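Local structure of unsaturated glucuronyl hydrolase (Streptococcus agalactiae, 2ZZR) at residues M147-Q151 and G161-Y165; P256-R260 and W393-W397; V311-E316 and E384-F389. The protein hydrolyses unsaturated chondroitin, hyaluronan and heparin disaccharides, releasing the unsaturated uronic acid from their non-reducing end. All coordinates share one frame; numbering follows the deposited sequence.

Interaction 1 of 3, residues M147-Q151 and G161-Y165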
# COMPACT_ATOMS: atom_id res chain seq x y z
N MET A 147 9.68 -15.35 4.82
CA MET A 147 9.22 -16.70 5.16
C MET A 147 9.60 -17.12 6.59
O MET A 147 8.89 -17.92 7.21
CB MET A 147 9.76 -17.72 4.15
CG MET A 147 9.15 -17.59 2.75
SD MET A 147 7.45 -18.19 2.68
CE MET A 147 7.74 -19.95 2.54
N GLU A 148 10.70 -16.56 7.10
CA GLU A 148 11.20 -16.88 8.46
C GLU A 148 10.18 -16.56 9.56
O GLU A 148 10.24 -17.14 10.65
CB GLU A 148 12.50 -16.13 8.75
CG GLU A 148 13.71 -16.54 7.92
CD GLU A 148 14.92 -15.64 8.15
OE1 GLU A 148 14.88 -14.79 9.07
OE2 GLU A 148 15.91 -15.77 7.40
N ARG A 149 9.26 -15.63 9.28
CA ARG A 149 8.27 -15.22 10.28
C ARG A 149 6.95 -15.98 10.21
O ARG A 149 6.03 -15.71 10.98
CB ARG A 149 8.05 -13.70 10.23
CG ARG A 149 9.32 -12.89 10.43
CD ARG A 149 9.03 -11.44 10.77
NE ARG A 149 8.52 -11.27 12.14
CZ ARG A 149 9.27 -11.28 13.24
NH1 ARG A 149 10.59 -11.45 13.16
NH2 ARG A 149 8.71 -11.13 14.43
N TYR A 150 6.85 -16.94 9.29
CA TYR A 150 5.63 -17.73 9.14
C TYR A 150 5.39 -18.63 10.34
O TYR A 150 6.29 -19.33 10.79
CB TYR A 150 5.67 -18.59 7.87
CG TYR A 150 4.44 -19.44 7.68
CD1 TYR A 150 4.50 -20.83 7.79
CD2 TYR A 150 3.20 -18.86 7.40
CE1 TYR A 150 3.36 -21.62 7.61
CE2 TYR A 150 2.06 -19.63 7.22
CZ TYR A 150 2.15 -21.01 7.33
OH TYR A 150 1.02 -21.77 7.16
N GLN A 151 4.16 -18.61 10.84
CA GLN A 151 3.72 -19.46 11.94
C GLN A 151 2.70 -20.49 11.48
O GLN A 151 1.59 -20.14 11.08
CB GLN A 151 3.14 -18.60 13.07
CG GLN A 151 4.12 -17.61 13.69
CD GLN A 151 5.27 -18.27 14.46
OE1 GLN A 151 6.22 -17.60 14.88
NE2 GLN A 151 5.19 -19.58 14.65
N GLY A 161 8.59 -8.38 16.48
CA GLY A 161 8.56 -8.81 17.87
C GLY A 161 9.21 -10.17 18.03
O GLY A 161 9.89 -10.66 17.12
N GLU A 162 9.00 -10.78 19.19
CA GLU A 162 9.58 -12.08 19.49
C GLU A 162 8.76 -13.18 18.81
O GLU A 162 7.58 -13.35 19.10
CB GLU A 162 9.64 -12.29 21.01
CG GLU A 162 10.31 -13.61 21.44
CD GLU A 162 11.81 -13.62 21.20
OE1 GLU A 162 12.38 -14.74 21.13
OE2 GLU A 162 12.43 -12.54 21.08
N LEU A 163 9.40 -13.92 17.91
CA LEU A 163 8.72 -14.99 17.17
C LEU A 163 8.18 -16.06 18.10
O LEU A 163 8.92 -16.58 18.94
CB LEU A 163 9.67 -15.62 16.14
CG LEU A 163 9.95 -14.82 14.86
CD1 LEU A 163 11.04 -15.50 14.07
CD2 LEU A 163 8.68 -14.67 14.02
N GLY A 164 6.89 -16.36 17.96
CA GLY A 164 6.23 -17.42 18.72
C GLY A 164 5.71 -17.00 20.09
O GLY A 164 4.98 -17.75 20.74
N TYR A 165 6.08 -15.80 20.51
CA TYR A 165 5.74 -15.29 21.84
C TYR A 165 4.30 -14.78 21.87
O TYR A 165 3.92 -13.94 21.07
CB TYR A 165 6.73 -14.20 22.26
CG TYR A 165 6.43 -13.58 23.60
CD1 TYR A 165 6.26 -14.37 24.73
CD2 TYR A 165 6.32 -12.19 23.73
CE1 TYR A 165 5.99 -13.80 25.96
CE2 TYR A 165 6.05 -11.61 24.96
CZ TYR A 165 5.89 -12.43 26.07
OH TYR A 165 5.61 -11.89 27.30
O HOH W 1 12.11 -11.46 15.66
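Arg149 reaches Gly161 through a charged hydrogen bond. NH2 of Arg149 donates to O of Gly161 at 3.0 Å, with an N-H...O angle of 159°. The oxygen lies in the guanidinium plane, but the donor sits well above the carbonyl plane of Gly161. A water bridges the same two residues. It accepts from NH1 of Arg149 at 2.9 Å and donates to the same Gly161 O at 2.8 Å, so this one oxygen is held directly and through solvent. Residues just before Gly161 hold the group as well: NE donates to O of Gln158, and NH2 also donates to O of Ala159. With direct bonds from NE and NH2 and a water on NH1, the rotation of the flat group is fixed.

Strand 150-151 pairs with strand 156-157 in a short antiparallel hairpin at the surface. The loop that leaves this hairpin folds back, and Arg149 ties it down by its carbonyls. Met147 to Tyr150 form a type I turn, which leads from helix 133-147 into the hairpin. Glu162 to Tyr165 form a type II turn, with Gly164 at positive phi.

Apolar contact comes from Leu163. Its CD2 lies over the centre of one guanidinium face, 3.5 Å from CZ of Arg149. The bend at chi3 of Arg149 (73°) turns one face of the guanidinium to this methyl. The other branch, CD1, comes within 3.9 Å of the backbone O of Glu148. On the far side of Leu163, Gln151 brings OE1 to 3.4 Å from N of Gly164, at an angle too poor for a hydrogen bond.

Interaction 2 of 3, residues P256-R260 and W393-W397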
# COMPACT_ATOMS: atom_id res chain seq x y z
N PRO A 256 -7.41 -7.22 -3.95
CA PRO A 256 -7.26 -7.47 -5.40
C PRO A 256 -5.86 -7.95 -5.81
O PRO A 256 -5.74 -8.78 -6.73
CB PRO A 256 -7.62 -6.13 -6.05
CG PRO A 256 -7.48 -5.11 -4.96
CD PRO A 256 -7.84 -5.84 -3.69
N LEU A 257 -4.82 -7.47 -5.14
CA LEU A 257 -3.46 -7.94 -5.43
C LEU A 257 -3.36 -9.45 -5.24
O LEU A 257 -2.84 -10.17 -6.10
CB LEU A 257 -2.42 -7.21 -4.58
CG LEU A 257 -2.11 -5.77 -4.98
CD1 LEU A 257 -1.18 -5.14 -3.95
CD2 LEU A 257 -1.47 -5.70 -6.37
N SER A 258 -3.89 -9.95 -4.12
CA SER A 258 -3.90 -11.38 -3.85
C SER A 258 -4.84 -12.14 -4.78
O SER A 258 -4.55 -13.28 -5.17
CB SER A 258 -4.28 -11.65 -2.39
OG SER A 258 -3.35 -11.02 -1.54
N TYR A 259 -5.95 -11.51 -5.13
CA TYR A 259 -6.91 -12.11 -6.06
C TYR A 259 -6.26 -12.49 -7.39
O TYR A 259 -6.57 -13.53 -7.97
CB TYR A 259 -8.11 -11.19 -6.29
CG TYR A 259 -9.06 -11.73 -7.35
CD1 TYR A 259 -10.03 -12.68 -7.03
CD2 TYR A 259 -8.96 -11.30 -8.67
CE1 TYR A 259 -10.89 -13.17 -8.01
CE2 TYR A 259 -9.81 -11.80 -9.66
CZ TYR A 259 -10.77 -12.73 -9.32
OH TYR A 259 -11.61 -13.23 -10.30
N ARG A 260 -5.34 -11.64 -7.88
CA ARG A 260 -4.61 -11.96 -9.12
C ARG A 260 -4.07 -13.38 -9.08
O ARG A 260 -4.09 -14.09 -10.08
CB ARG A 260 -3.40 -11.05 -9.30
CG ARG A 260 -3.66 -9.58 -9.43
CD ARG A 260 -2.32 -8.85 -9.51
NE ARG A 260 -1.52 -9.06 -8.30
CZ ARG A 260 -0.19 -8.95 -8.23
NH1 ARG A 260 0.52 -8.64 -9.32
NH2 ARG A 260 0.43 -9.17 -7.08
N TRP A 393 0.17 -0.40 -17.02
CA TRP A 393 1.32 -0.57 -16.12
C TRP A 393 1.51 -2.01 -15.66
O TRP A 393 0.58 -2.64 -15.15
CB TRP A 393 1.22 0.39 -14.93
CG TRP A 393 2.37 0.24 -13.97
CD1 TRP A 393 3.69 0.44 -14.24
CD2 TRP A 393 2.30 -0.16 -12.59
NE1 TRP A 393 4.46 0.19 -13.11
CE2 TRP A 393 3.62 -0.17 -12.08
CE3 TRP A 393 1.24 -0.49 -11.73
CZ2 TRP A 393 3.92 -0.51 -10.76
CZ3 TRP A 393 1.54 -0.83 -10.40
CH2 TRP A 393 2.87 -0.83 -9.93
N GLU A 394 2.71 -2.54 -15.88
CA GLU A 394 3.08 -3.85 -15.36
C GLU A 394 3.42 -3.75 -13.87
O GLU A 394 4.40 -3.10 -13.49
CB GLU A 394 4.29 -4.41 -16.13
CG GLU A 394 4.62 -5.85 -15.77
CD GLU A 394 5.87 -6.39 -16.46
OE1 GLU A 394 6.18 -7.59 -16.26
OE2 GLU A 394 6.53 -5.64 -17.22
N LEU A 395 2.61 -4.40 -13.03
CA LEU A 395 2.76 -4.28 -11.58
C LEU A 395 4.11 -4.74 -11.06
O LEU A 395 4.59 -5.81 -11.44
CB LEU A 395 1.67 -5.07 -10.85
CG LEU A 395 0.35 -4.35 -10.55
CD1 LEU A 395 -0.31 -3.84 -11.82
CD2 LEU A 395 -0.59 -5.28 -9.80
N TYR A 396 4.71 -3.93 -10.19
CA TYR A 396 5.87 -4.40 -9.42
C TYR A 396 5.42 -5.51 -8.48
O TYR A 396 6.11 -6.53 -8.34
CB TYR A 396 6.50 -3.25 -8.61
CG TYR A 396 6.89 -2.04 -9.45
CD1 TYR A 396 7.23 -2.18 -10.80
CD2 TYR A 396 6.96 -0.76 -8.88
CE1 TYR A 396 7.59 -1.07 -11.56
CE2 TYR A 396 7.33 0.35 -9.63
CZ TYR A 396 7.65 0.19 -10.98
OH TYR A 396 8.00 1.28 -11.74
N TRP A 397 4.24 -5.32 -7.88
CA TRP A 397 3.61 -6.28 -6.96
C TRP A 397 3.31 -7.61 -7.62
O TRP A 397 3.17 -7.73 -8.85
CB TRP A 397 2.31 -5.69 -6.38
CG TRP A 397 2.48 -4.29 -5.90
CD1 TRP A 397 2.16 -3.15 -6.57
CD2 TRP A 397 3.07 -3.88 -4.66
NE1 TRP A 397 2.49 -2.05 -5.82
CE2 TRP A 397 3.05 -2.47 -4.64
CE3 TRP A 397 3.60 -4.57 -3.55
CZ2 TRP A 397 3.56 -1.73 -3.57
CZ3 TRP A 397 4.09 -3.83 -2.48
CH2 TRP A 397 4.07 -2.43 -2.50
OXT TRP A 397 3.21 -8.62 -6.91
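The C-terminal carboxylate of the chain is bound here inside the alpha barrel of this family 88 glycoside hydrolase. Residues 393-397 follow helix 376-390 and run inward, so that the last residue, Trp397, is buried beside helix 245-262. Arg260 of that helix meets the carboxylate end-on with two nitrogens, one for each oxygen. NH2 donates to OXT of Trp397 at 2.8 Å in a nearly straight salt bridge (170°), with OXT in the guanidinium plane. NH1 donates to O of Trp397, also at 2.8 Å. This second bond is more bent, and the donor stands above the carboxylate plane. Arg128 of helix 115-130 gives the same O another hydrogen bond. Two arginines around the buried chain end probably keep it ionised.

The guanidinium is steadied from its own helix. The chain of Arg260 bends at chi3 (-61°), which brings NE back to O of Leu257, 2.8 Å away. That bond lies in the carbonyl plane, on a lone pair.

Leucines pack beside the ion pair. CD2 of Leu257 touches CD2 of Leu395 at 3.6 Å and CB of Trp397 at 3.8 Å. The same Leu257 methyl lies over one guanidinium face of Arg260, toward its rim. CD2 of Leu395 also comes to 3.6 Å from NH1 of Arg260.

The indole of Trp397 leads away from residues 256-260; the side chain of Trp250, a probable substrate-binding residue, is about 7 Å from that of Trp397 at the nearest atoms. NE1 of Trp397 donates to OE1 of Glu384. Over one face of the Trp397 indole, offset toward the rim, lies CD1 of Leu257.

Interaction 3 of 3, residues V311-E316 and E384-F389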
# COMPACT_ATOMS: atom_id res chain seq x y z
N VAL A 311 -7.19 4.17 -4.27
CA VAL A 311 -7.30 4.38 -5.72
C VAL A 311 -6.60 3.24 -6.47
O VAL A 311 -7.18 2.66 -7.40
CB VAL A 311 -6.78 5.77 -6.16
CG1 VAL A 311 -6.59 5.82 -7.69
CG2 VAL A 311 -7.75 6.88 -5.72
N CYS A 312 -5.37 2.91 -6.07
CA CYS A 312 -4.63 1.80 -6.69
C CYS A 312 -5.41 0.49 -6.59
O CYS A 312 -5.48 -0.27 -7.57
CB CYS A 312 -3.24 1.64 -6.06
SG CYS A 312 -2.16 3.06 -6.37
N GLY A 313 -5.99 0.24 -5.41
CA GLY A 313 -6.77 -0.98 -5.16
C GLY A 313 -8.00 -1.09 -6.04
O GLY A 313 -8.29 -2.15 -6.60
N ILE A 314 -8.73 0.01 -6.16
CA ILE A 314 -9.93 0.04 -7.00
C ILE A 314 -9.53 -0.17 -8.47
O ILE A 314 -10.14 -0.98 -9.18
CB ILE A 314 -10.73 1.36 -6.81
CG1 ILE A 314 -11.29 1.45 -5.38
CG2 ILE A 314 -11.87 1.46 -7.84
CD1 ILE A 314 -11.83 2.83 -5.03
N HIS A 315 -8.48 0.53 -8.90
CA HIS A 315 -7.98 0.39 -10.27
C HIS A 315 -7.63 -1.07 -10.58
O HIS A 315 -8.02 -1.61 -11.63
CB HIS A 315 -6.76 1.29 -10.49
CG HIS A 315 -6.22 1.23 -11.89
ND1 HIS A 315 -6.62 2.09 -12.89
CD2 HIS A 315 -5.32 0.38 -12.45
CE1 HIS A 315 -5.98 1.78 -14.01
NE2 HIS A 315 -5.19 0.75 -13.77
N GLU A 316 -6.92 -1.70 -9.65
CA GLU A 316 -6.55 -3.11 -9.80
C GLU A 316 -7.76 -4.05 -9.89
O GLU A 316 -7.83 -4.87 -10.81
CB GLU A 316 -5.62 -3.54 -8.66
CG GLU A 316 -5.06 -4.96 -8.80
CD GLU A 316 -4.23 -5.15 -10.08
OE1 GLU A 316 -4.14 -6.31 -10.54
OE2 GLU A 316 -3.68 -4.15 -10.62
N GLU A 384 1.93 5.89 -8.33
CA GLU A 384 1.49 4.62 -8.91
C GLU A 384 0.09 4.74 -9.52
O GLU A 384 -0.17 4.20 -10.60
CB GLU A 384 1.55 3.47 -7.90
CG GLU A 384 1.43 2.11 -8.58
CD GLU A 384 1.06 1.00 -7.62
OE1 GLU A 384 1.98 0.48 -6.96
OE2 GLU A 384 -0.13 0.64 -7.56
N ALA A 385 -0.80 5.46 -8.84
CA ALA A 385 -2.15 5.70 -9.35
C ALA A 385 -2.09 6.47 -10.67
O ALA A 385 -2.78 6.12 -11.63
CB ALA A 385 -3.00 6.45 -8.34
N LEU A 386 -1.26 7.51 -10.70
CA LEU A 386 -1.09 8.31 -11.90
C LEU A 386 -0.61 7.46 -13.07
O LEU A 386 -1.20 7.51 -14.18
CB LEU A 386 -0.14 9.47 -11.64
CG LEU A 386 -0.67 10.57 -10.71
CD1 LEU A 386 0.43 11.62 -10.47
CD2 LEU A 386 -1.94 11.21 -11.26
N ILE A 387 0.43 6.66 -12.83
CA ILE A 387 1.01 5.78 -13.84
C ILE A 387 0.02 4.68 -14.27
O ILE A 387 -0.09 4.37 -15.46
CB ILE A 387 2.38 5.18 -13.38
CG1 ILE A 387 3.45 6.29 -13.24
CG2 ILE A 387 2.87 4.04 -14.31
CD1 ILE A 387 3.82 7.03 -14.54
N ARG A 388 -0.71 4.12 -13.30
CA ARG A 388 -1.79 3.17 -13.60
C ARG A 388 -2.80 3.74 -14.61
O ARG A 388 -3.20 3.05 -15.55
CB ARG A 388 -2.54 2.76 -12.33
CG ARG A 388 -1.88 1.61 -11.56
CD ARG A 388 -2.61 1.40 -10.22
NE ARG A 388 -2.15 0.18 -9.55
CZ ARG A 388 -2.60 -1.05 -9.82
NH1 ARG A 388 -3.54 -1.23 -10.75
NH2 ARG A 388 -2.11 -2.09 -9.17
N PHE A 389 -3.21 4.99 -14.40
CA PHE A 389 -4.22 5.62 -15.25
C PHE A 389 -3.66 5.93 -16.64
O PHE A 389 -4.38 5.87 -17.64
CB PHE A 389 -4.71 6.92 -14.61
CG PHE A 389 -5.86 6.74 -13.67
CD1 PHE A 389 -5.80 5.83 -12.62
CD2 PHE A 389 -7.00 7.52 -13.82
CE1 PHE A 389 -6.87 5.68 -11.74
CE2 PHE A 389 -8.08 7.38 -12.95
CZ PHE A 389 -8.01 6.46 -11.91
O HOH W 2 -2.48 0.26 -15.74
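The guanidinium of Arg388 carries O of Cys312 over the centre of one face, 3.7 Å from CZ of Arg388. At its edge, in the plane, lie OE2 of Glu384, OE2 of Glu316 and CD2 of His315. The imidazole of His315 has CB of Arg388 above one face, 3.7 Å from the ring centroid, in a CH-pi contact. Its plane stands 73° from that of the guanidinium. Phe389 lies next to His315. The two rings are roughly parallel but displaced so far that little of one lies over the other.

The guanidinium is tied to two carboxylates. NH1 and NH2 of Arg388 both donate to OE2 of Glu316, at 2.9 and 3.0 Å. NH1 uses the anti lone pair of that oxygen, while NH2 meets it from above the carboxylate plane. NE of Arg388 donates to OE2 of Glu384, one turn earlier on the same helix, at 2.9 Å and 174°. The extended run from CG to NE of Arg388 carries the guanidinium across to the other helix.

These residues join helices 304-318 and 376-390 of the alpha barrel. The axes of the two short segments run in similar directions, 27° apart, and approach to 9.6 Å. The salt-bridge network is buried and has further partners: Lys319 pairs with Glu316, NH2 of Arg388 also donates to OH of Tyr253, and OH of Tyr380 is hydrogen-bonded to OE1 of Glu384.

At the other end of the interface the contact is apolar. CG1 of Val311 meets CB of Ala385 at 3.7 Å and also touches CE1 of Phe389. Ala385 is small enough for Cys312 to come close, their CA atoms 5.3 Å apart.

Interaction 1 comes first along the chain and lies near the surface, about 26 Å from interaction 2 and 32 Å from interaction 3, centre to centre. Interactions 2 and 3 are buried, with centres about 11 Å apart, and they touch. In chain order, helix 245-262 comes first, then helices 304-318 and 376-390, and finally the tail 393-397. Interaction 3 therefore falls within the span that interaction 2 closes. They meet where Trp397 and Glu384 join, and where Glu316 packs against Arg260 and Leu395. Together the two contacts join three barrel helices to the C-terminus, while interaction 1 joins a surface hairpin to the loop that follows it, on the opposite side of the chain's centre from interaction 3.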